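Local coordinates for protein delta-1-pyrroline-5-carboxylate dehydrogenase, mitochondrial (Mus musculus, PDB 4E3X) that probably catalyses the NAD-dependent oxidation of L-glutamate gamma-semialdehyde to L-glutamate, the second step of mitochondrial proline degradation, and works as a homodimer, at residues B[33-41]-B[155-164]; B[113-124]-B[223-231]. All blocks are in the same frame, centred on the assembly; numbering follows the deposited sequence.

Contact 1. Residues B[33-41]-B[155-164]; sequences ANEPILAFS and VIQAEIDAAA. Unlike the reference sequence in segment 33-41: A33 (reference Thr).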
loop_
_atom_site.group_PDB
_atom_site.type_symbol
_atom_site.label_atom_id
_atom_site.label_comp_id
_atom_site.label_asym_id
_atom_site.label_seq_id
_atom_site.Cartn_x
_atom_site.Cartn_y
_atom_site.Cartn_z
ATOM N N ALA B 33 9.644 16.760 -18.390
ATOM C CA ALA B 33 8.715 16.453 -19.456
ATOM C C ALA B 33 9.053 15.085 -20.000
ATOM O O ALA B 33 10.160 14.575 -19.794
ATOM C CB ALA B 33 8.806 17.494 -20.549
ATOM N N ASN B 34 8.099 14.478 -20.692
ATOM C CA ASN B 34 8.365 13.199 -21.319
ATOM C C ASN B 34 9.495 13.266 -22.337
ATOM O O ASN B 34 9.614 14.223 -23.101
ATOM C CB ASN B 34 7.099 12.649 -21.962
ATOM C CG ASN B 34 6.059 12.267 -20.934
ATOM O OD1 ASN B 34 5.170 13.056 -20.616
ATOM N ND2 ASN B 34 6.191 11.071 -20.376
ATOM N N GLU B 35 10.334 12.239 -22.325
ATOM C CA GLU B 35 11.418 12.128 -23.293
ATOM C C GLU B 35 10.842 11.976 -24.699
ATOM O O GLU B 35 10.039 11.082 -24.951
ATOM C CB GLU B 35 12.290 10.922 -22.954
ATOM C CG GLU B 35 13.443 10.711 -23.923
ATOM C CD GLU B 35 14.568 11.723 -23.756
ATOM O OE1 GLU B 35 14.557 12.498 -22.774
ATOM O OE2 GLU B 35 15.481 11.734 -24.609
ATOM N N PRO B 36 11.222 12.872 -25.624
ATOM C CA PRO B 36 10.683 12.741 -26.983
ATOM C C PRO B 36 11.122 11.458 -27.688
ATOM O O PRO B 36 12.263 11.016 -27.554
ATOM C CB PRO B 36 11.256 13.967 -27.709
ATOM C CG PRO B 36 11.490 14.977 -26.616
ATOM C CD PRO B 36 11.944 14.146 -25.437
ATOM N N ILE B 37 10.195 10.865 -28.430
ATOM C CA ILE B 37 10.469 9.679 -29.230
ATOM C C ILE B 37 11.140 10.094 -30.533
ATOM O O ILE B 37 10.627 10.951 -31.257
ATOM C CB ILE B 37 9.163 8.923 -29.543
ATOM C CG1 ILE B 37 8.501 8.456 -28.252
ATOM C CG2 ILE B 37 9.435 7.729 -30.436
ATOM C CD1 ILE B 37 9.304 7.410 -27.562
ATOM N N LEU B 38 12.296 9.503 -30.819
ATOM C CA LEU B 38 13.039 9.841 -32.032
ATOM C C LEU B 38 12.514 9.062 -33.233
ATOM O O LEU B 38 11.894 8.012 -33.073
ATOM C CB LEU B 38 14.534 9.572 -31.840
ATOM C CG LEU B 38 15.171 10.208 -30.603
ATOM C CD1 LEU B 38 16.671 9.937 -30.559
ATOM C CD2 LEU B 38 14.895 11.702 -30.557
ATOM N N ALA B 39 12.777 9.576 -34.431
ATOM C CA ALA B 39 12.200 9.010 -35.655
ATOM C C ALA B 39 13.094 7.996 -36.371
ATOM O O ALA B 39 12.594 7.139 -37.095
ATOM C CB ALA B 39 11.802 10.124 -36.617
ATOM N N PHE B 40 14.409 8.113 -36.190
ATOM C CA PHE B 40 15.381 7.228 -36.836
ATOM C C PHE B 40 15.257 7.208 -38.357
ATOM O O PHE B 40 15.479 6.179 -38.994
ATOM C CB PHE B 40 15.298 5.805 -36.262
ATOM C CG PHE B 40 15.584 5.742 -34.789
ATOM C CD1 PHE B 40 16.860 5.471 -34.324
ATOM C CD2 PHE B 40 14.582 5.989 -33.869
ATOM C CE1 PHE B 40 17.119 5.439 -32.966
ATOM C CE2 PHE B 40 14.838 5.959 -32.518
ATOM C CZ PHE B 40 16.107 5.684 -32.065
ATOM N N SER B 41 14.909 8.355 -38.936
ATOM C CA SER B 41 14.824 8.484 -40.388
ATOM C C SER B 41 16.217 8.469 -40.993
ATOM O O SER B 41 17.204 8.725 -40.306
ATOM C CB SER B 41 14.115 9.783 -40.776
ATOM O OG SER B 41 12.794 9.812 -40.275
ATOM N N VAL B 155 13.647 -1.391 -33.721
ATOM C CA VAL B 155 14.100 -0.047 -33.375
ATOM C C VAL B 155 13.075 0.719 -32.540
ATOM O O VAL B 155 13.391 1.214 -31.459
ATOM C CB VAL B 155 14.396 0.790 -34.632
ATOM C CG1 VAL B 155 14.743 2.214 -34.242
ATOM C CG2 VAL B 155 15.514 0.166 -35.449
ATOM N N ILE B 156 11.840 0.811 -33.022
ATOM C CA ILE B 156 10.863 1.625 -32.320
ATOM C C ILE B 156 10.443 1.010 -30.989
ATOM O O ILE B 156 10.227 1.736 -30.025
ATOM C CB ILE B 156 9.626 1.947 -33.193
ATOM C CG1 ILE B 156 8.690 2.931 -32.479
ATOM C CG2 ILE B 156 8.867 0.680 -33.569
ATOM C CD1 ILE B 156 9.370 4.213 -32.026
ATOM N N GLN B 157 10.342 -0.317 -30.918
ATOM C CA GLN B 157 9.987 -0.938 -29.650
ATOM C C GLN B 157 11.103 -0.735 -28.624
ATOM O O GLN B 157 10.840 -0.517 -27.448
ATOM C CB GLN B 157 9.643 -2.420 -29.829
ATOM C CG GLN B 157 8.300 -2.656 -30.521
ATOM C CD GLN B 157 7.154 -1.971 -29.803
ATOM O OE1 GLN B 157 6.968 -2.147 -28.600
ATOM N NE2 GLN B 157 6.390 -1.167 -30.536
ATOM N N ALA B 158 12.352 -0.761 -29.073
ATOM C CA ALA B 158 13.459 -0.502 -28.161
ATOM C C ALA B 158 13.437 0.959 -27.712
ATOM O O ALA B 158 13.640 1.264 -26.537
ATOM C CB ALA B 158 14.767 -0.836 -28.826
ATOM N N GLU B 159 13.176 1.857 -28.657
ATOM C CA GLU B 159 13.155 3.292 -28.388
ATOM C C GLU B 159 12.124 3.689 -27.340
ATOM O O GLU B 159 12.427 4.464 -26.434
ATOM C CB GLU B 159 12.926 4.077 -29.686
ATOM C CG GLU B 159 12.482 5.519 -29.495
ATOM C CD GLU B 159 13.597 6.463 -29.056
ATOM O OE1 GLU B 159 14.732 6.007 -28.795
ATOM O OE2 GLU B 159 13.325 7.677 -28.979
ATOM N N ILE B 160 10.910 3.164 -27.452
ATOM C CA ILE B 160 9.877 3.526 -26.488
ATOM C C ILE B 160 10.106 2.919 -25.110
ATOM O O ILE B 160 9.541 3.399 -24.132
ATOM C CB ILE B 160 8.447 3.206 -26.979
ATOM C CG1 ILE B 160 8.206 1.698 -27.062
ATOM C CG2 ILE B 160 8.169 3.904 -28.306
ATOM C CD1 ILE B 160 6.800 1.333 -27.523
ATOM N N ASP B 161 10.953 1.891 -25.048
ATOM C CA ASP B 161 11.215 1.135 -23.827
ATOM C C ASP B 161 12.525 1.570 -23.156
ATOM O O ASP B 161 12.511 2.277 -22.143
ATOM C CB ASP B 161 11.239 -0.366 -24.177
ATOM C CG ASP B 161 11.770 -1.250 -23.050
ATOM O OD1 ASP B 161 11.794 -0.805 -21.886
ATOM O OD2 ASP B 161 12.163 -2.407 -23.342
ATOM N N ALA B 162 13.654 1.131 -23.714
ATOM C CA ALA B 162 14.960 1.330 -23.078
ATOM C C ALA B 162 15.362 2.790 -23.008
ATOM O O ALA B 162 16.129 3.189 -22.133
ATOM C CB ALA B 162 16.030 0.525 -23.795
ATOM N N ALA B 163 14.868 3.584 -23.948
ATOM C CA ALA B 163 15.076 5.015 -23.865
ATOM C C ALA B 163 13.883 5.676 -23.179
ATOM O O ALA B 163 13.928 5.932 -21.986
ATOM C CB ALA B 163 15.339 5.616 -25.241
ATOM N N ALA B 164 12.803 5.916 -23.915
ATOM C CA ALA B 164 11.743 6.790 -23.421
ATOM C C ALA B 164 11.139 6.382 -22.081
ATOM O O ALA B 164 11.118 7.183 -21.160
ATOM C CB ALA B 164 10.653 6.957 -24.451
#
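E159 stands up from helix 155-180 between I37 and F40 of the extended segment 33-41. Its OE2 takes the backbone N-H of L38 in a nearly straight bond, 2.8 Å from N to OE2 and 176° at the hydrogen. The donor comes from above the carboxylate plane. CG of E159 lies anti to the backbone N (chi1 163°), and a bend at chi2 turns the carboxylate to the L38 N-H. R140 of helix 140-151 forms a salt bridge with the same OE2. The F40 ring presents its edge to the carboxylate, with CZ 3.6 Å from OE1, and the two planes are 79° apart. One face of this ring receives V155 CG1 in a CH-pi contact, 3.8 Å from the centroid. Segment 33-41, in the N-terminal part of this aldehyde dehydrogenase, runs along the first turns of helix 155-180, ahead of helix 45-55. I37 slides past the E159 chain in the opposite direction, CG2 near CG. Its CG2 also meets I156 CD1 at 3.9 Å, the two side chains crossing at about a right angle. Its CD1 reaches I160 CG2 and presses on A164 CB at 3.4 Å, a tight fit. Y559 of the second subunit packs on I156.

Contact 2. Residues B[113-124]-B[223-231]; sequences RKEWDLKPMADR and PALMGNVVL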
loop_
_atom_site.group_PDB
_atom_site.type_symbol
_atom_site.label_atom_id
_atom_site.label_comp_id
_atom_site.label_asym_id
_atom_site.label_seq_id
_atom_site.Cartn_x
_atom_site.Cartn_y
_atom_site.Cartn_z
ATOM N N ARG B 113 22.679 0.787 4.204
ATOM C CA ARG B 113 21.338 1.373 4.104
ATOM C C ARG B 113 21.128 2.680 4.886
ATOM O O ARG B 113 20.551 3.630 4.360
ATOM C CB ARG B 113 20.287 0.347 4.534
ATOM C CG ARG B 113 18.849 0.825 4.399
ATOM C CD ARG B 113 17.895 -0.077 5.186
ATOM N NE ARG B 113 18.111 0.048 6.618
ATOM C CZ ARG B 113 17.655 1.050 7.359
ATOM N NH1 ARG B 113 16.932 2.013 6.805
ATOM N NH2 ARG B 113 17.906 1.084 8.661
ATOM N N LYS B 114 21.569 2.723 6.142
ATOM C CA LYS B 114 21.260 3.866 7.000
ATOM C C LYS B 114 21.805 5.162 6.413
ATOM O O LYS B 114 21.104 6.169 6.359
ATOM C CB LYS B 114 21.800 3.652 8.416
ATOM N N GLU B 115 23.048 5.118 5.945
ATOM C CA GLU B 115 23.675 6.278 5.322
ATOM C C GLU B 115 22.894 6.751 4.091
ATOM O O GLU B 115 22.671 7.943 3.897
ATOM C CB GLU B 115 25.131 5.952 4.956
ATOM C CG GLU B 115 25.874 7.049 4.206
ATOM C CD GLU B 115 27.271 6.629 3.748
ATOM O OE1 GLU B 115 27.521 5.411 3.575
ATOM O OE2 GLU B 115 28.122 7.525 3.553
ATOM N N TRP B 116 22.459 5.801 3.271
ATOM C CA TRP B 116 21.719 6.116 2.052
ATOM C C TRP B 116 20.337 6.693 2.386
ATOM O O TRP B 116 19.900 7.680 1.786
ATOM C CB TRP B 116 21.610 4.848 1.200
ATOM C CG TRP B 116 20.794 4.969 -0.051
ATOM C CD1 TRP B 116 19.601 4.347 -0.308
ATOM C CD2 TRP B 116 21.112 5.729 -1.226
ATOM N NE1 TRP B 116 19.157 4.677 -1.568
ATOM C CE2 TRP B 116 20.062 5.526 -2.149
ATOM C CE3 TRP B 116 22.179 6.564 -1.588
ATOM C CZ2 TRP B 116 20.048 6.120 -3.410
ATOM C CZ3 TRP B 116 22.160 7.158 -2.842
ATOM C CH2 TRP B 116 21.099 6.931 -3.739
ATOM N N ASP B 117 19.664 6.082 3.353
ATOM C CA ASP B 117 18.361 6.544 3.827
ATOM C C ASP B 117 18.455 7.970 4.390
ATOM O O ASP B 117 17.545 8.781 4.195
ATOM C CB ASP B 117 17.849 5.554 4.880
ATOM C CG ASP B 117 16.505 5.931 5.471
ATOM O OD1 ASP B 117 15.642 6.473 4.755
ATOM O OD2 ASP B 117 16.317 5.664 6.679
ATOM N N LEU B 118 19.571 8.289 5.045
ATOM C CA LEU B 118 19.750 9.621 5.633
ATOM C C LEU B 118 20.134 10.697 4.614
ATOM O O LEU B 118 20.069 11.893 4.915
ATOM C CB LEU B 118 20.788 9.586 6.758
ATOM C CG LEU B 118 20.302 8.970 8.072
ATOM C CD1 LEU B 118 21.477 8.664 8.996
ATOM C CD2 LEU B 118 19.313 9.891 8.772
ATOM N N LYS B 119 20.550 10.285 3.420
ATOM C CA LYS B 119 20.859 11.249 2.367
ATOM C C LYS B 119 19.617 12.053 2.017
ATOM O O LYS B 119 18.520 11.507 1.969
ATOM C CB LYS B 119 21.308 10.531 1.102
ATOM C CG LYS B 119 22.766 10.184 1.018
ATOM C CD LYS B 119 23.105 9.837 -0.426
ATOM C CE LYS B 119 24.546 9.423 -0.563
ATOM N NZ LYS B 119 25.444 10.506 -0.088
ATOM N N PRO B 120 19.779 13.352 1.740
ATOM C CA PRO B 120 18.623 14.130 1.284
ATOM C C PRO B 120 18.000 13.538 0.018
ATOM O O PRO B 120 18.712 13.057 -0.868
ATOM C CB PRO B 120 19.226 15.503 0.989
ATOM C CG PRO B 120 20.406 15.588 1.906
ATOM C CD PRO B 120 20.969 14.194 1.950
ATOM N N MET B 121 16.672 13.551 -0.043
ATOM C CA MET B 121 15.941 13.024 -1.190
ATOM C C MET B 121 16.469 13.613 -2.497
ATOM O O MET B 121 16.594 12.911 -3.492
ATOM C CB MET B 121 14.443 13.320 -1.049
ATOM C CG MET B 121 13.554 12.649 -2.104
ATOM S SD MET B 121 13.143 10.915 -1.775
ATOM C CE MET B 121 11.914 11.082 -0.482
ATOM N N ALA B 122 16.802 14.899 -2.482
ATOM C CA ALA B 122 17.295 15.576 -3.675
ATOM C C ALA B 122 18.613 14.994 -4.182
ATOM O O ALA B 122 18.849 14.944 -5.386
ATOM C CB ALA B 122 17.441 17.062 -3.410
ATOM N N ASP B 123 19.471 14.562 -3.260
ATOM C CA ASP B 123 20.742 13.956 -3.634
ATOM C C ASP B 123 20.546 12.563 -4.229
ATOM O O ASP B 123 21.243 12.171 -5.166
ATOM C CB ASP B 123 21.690 13.892 -2.434
ATOM C CG ASP B 123 22.080 15.269 -1.924
ATOM O OD1 ASP B 123 21.763 16.269 -2.601
ATOM O OD2 ASP B 123 22.710 15.353 -0.853
ATOM N N ARG B 124 19.603 11.807 -3.685
ATOM C CA ARG B 124 19.282 10.522 -4.292
ATOM C C ARG B 124 18.666 10.729 -5.678
ATOM O O ARG B 124 19.010 10.028 -6.635
ATOM C CB ARG B 124 18.359 9.697 -3.390
ATOM C CG ARG B 124 18.972 9.384 -2.027
ATOM C CD ARG B 124 18.198 8.295 -1.304
ATOM N NE ARG B 124 16.832 8.690 -0.978
ATOM C CZ ARG B 124 16.372 8.875 0.256
ATOM N NH1 ARG B 124 17.173 8.730 1.303
ATOM N NH2 ARG B 124 15.107 9.216 0.442
ATOM N N PRO B 223 12.520 1.872 -5.593
ATOM C CA PRO B 223 12.788 1.698 -4.157
ATOM C C PRO B 223 14.114 2.345 -3.737
ATOM O O PRO B 223 14.175 2.953 -2.665
ATOM C CB PRO B 223 12.804 0.172 -3.981
ATOM C CG PRO B 223 11.942 -0.336 -5.125
ATOM C CD PRO B 223 12.272 0.581 -6.264
ATOM N N ALA B 224 15.158 2.242 -4.564
ATOM C CA ALA B 224 16.428 2.867 -4.213
ATOM C C ALA B 224 16.286 4.386 -4.067
ATOM O O ALA B 224 16.852 4.990 -3.149
ATOM C CB ALA B 224 17.498 2.516 -5.234
ATOM N N LEU B 225 15.538 5.007 -4.973
ATOM C CA LEU B 225 15.266 6.439 -4.895
ATOM C C LEU B 225 14.701 6.841 -3.536
ATOM O O LEU B 225 15.038 7.901 -2.998
ATOM C CB LEU B 225 14.288 6.842 -5.996
ATOM C CG LEU B 225 13.709 8.254 -5.952
ATOM C CD1 LEU B 225 14.778 9.306 -6.253
ATOM C CD2 LEU B 225 12.544 8.330 -6.941
ATOM N N MET B 226 13.863 5.974 -2.970
ATOM C CA MET B 226 13.188 6.259 -1.710
ATOM C C MET B 226 13.998 5.853 -0.481
ATOM O O MET B 226 13.474 5.816 0.625
ATOM C CB MET B 226 11.810 5.593 -1.700
ATOM C CG MET B 226 10.928 6.027 -2.863
ATOM S SD MET B 226 10.726 7.808 -3.028
ATOM C CE MET B 226 9.693 8.169 -1.615
ATOM N N GLY B 227 15.285 5.591 -0.670
ATOM C CA GLY B 227 16.157 5.325 0.465
ATOM C C GLY B 227 16.301 3.867 0.835
ATOM O O GLY B 227 16.829 3.542 1.894
ATOM N N ASN B 228 15.815 2.988 -0.034
ATOM C CA ASN B 228 15.986 1.560 0.177
ATOM C C ASN B 228 17.262 1.012 -0.435
ATOM O O ASN B 228 17.871 1.635 -1.308
ATOM C CB ASN B 228 14.797 0.805 -0.398
ATOM C CG ASN B 228 13.518 1.203 0.271
ATOM O OD1 ASN B 228 13.284 0.820 1.411
ATOM N ND2 ASN B 228 12.700 2.013 -0.409
ATOM N N VAL B 229 17.646 -0.167 0.035
ATOM C CA VAL B 229 18.685 -0.950 -0.606
ATOM C C VAL B 229 18.034 -2.190 -1.215
ATOM O O VAL B 229 17.024 -2.682 -0.718
ATOM C CB VAL B 229 19.835 -1.310 0.359
ATOM C CG1 VAL B 229 20.534 -0.043 0.828
ATOM C CG2 VAL B 229 19.333 -2.127 1.542
ATOM N N VAL B 230 18.615 -2.683 -2.300
ATOM C CA VAL B 230 17.911 -3.593 -3.192
ATOM C C VAL B 230 18.811 -4.717 -3.683
ATOM O O VAL B 230 19.965 -4.477 -4.057
ATOM C CB VAL B 230 17.410 -2.822 -4.441
ATOM C CG1 VAL B 230 16.722 -3.750 -5.438
ATOM C CG2 VAL B 230 16.494 -1.645 -4.062
ATOM N N LEU B 231 18.284 -5.940 -3.667
ATOM C CA LEU B 231 18.838 -7.020 -4.466
ATOM C C LEU B 231 18.022 -7.135 -5.738
ATOM O O LEU B 231 16.828 -7.431 -5.696
ATOM C CB LEU B 231 18.811 -8.353 -3.714
ATOM C CG LEU B 231 20.053 -8.707 -2.890
ATOM C CD1 LEU B 231 20.277 -7.715 -1.757
ATOM C CD2 LEU B 231 19.957 -10.143 -2.353
HETATM O O HOH W 1 15.816 2.469 4.234
#
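R124 and W116 hydrogen-bond to backbone carbonyls at the end of helix 213-225. W116 NE1 donates to A224 O at 2.8 Å, which also accepts G227 N. R124 NE binds L225 O from above the carbonyl plane. R124 NH1 turns back to W116 O and D117 O, both in the guanidinium plane, joining helix 99-118 to helix 213-225. Its CG lies anti to the carbonyl carbon (chi1 -60°), and a bend at chi3 turns the guanidinium across G227. With an alanine in its place, L225 O, W116 O and D117 O would probably each lose a donor, leaving a gap over G227. One water bridges R113 NH1 and G227 O.

Face and apolar contacts follow. G227 CA lies 3.5 Å above the centre of the R124 guanidinium. R124 CD sits over one face of the W116 ring, toward its rim. M121 CE meets M226 CE, and V229 CG1 packs on R113 CB.

G227 (phi 92°) is the C-prime residue of a Schellman motif. D117 forms a salt bridge with R498 of the second subunit. Helices 121-136 and 155-180 pack on L225. Strand 203-207, helix 213-225 and strand 230-233 form a beta-alpha-beta crossover of the Rossmann-type NAD-binding domain.

In the fold
The centres of contact 1 and contact 2 are 29 Å apart, and their nearest atoms are about 14 Å apart. They do not touch. Helix 155-180 links them: its first turns form one side of contact 1, and A177, further along, packs on M121, L225 and M226 of contact 2. Contact 1 is nearer the active site. The I160 side chain is about 7 Å from a bound proline, about 9 Å from the side chain of the substrate-binding S513 and about 11 Å from that of N211, the probable transition-state stabiliser. Contact 2 is remote from the catalytic residues, where segment 223-231 enters the parallel sheet. Both contacts reach the second subunit of the homodimer.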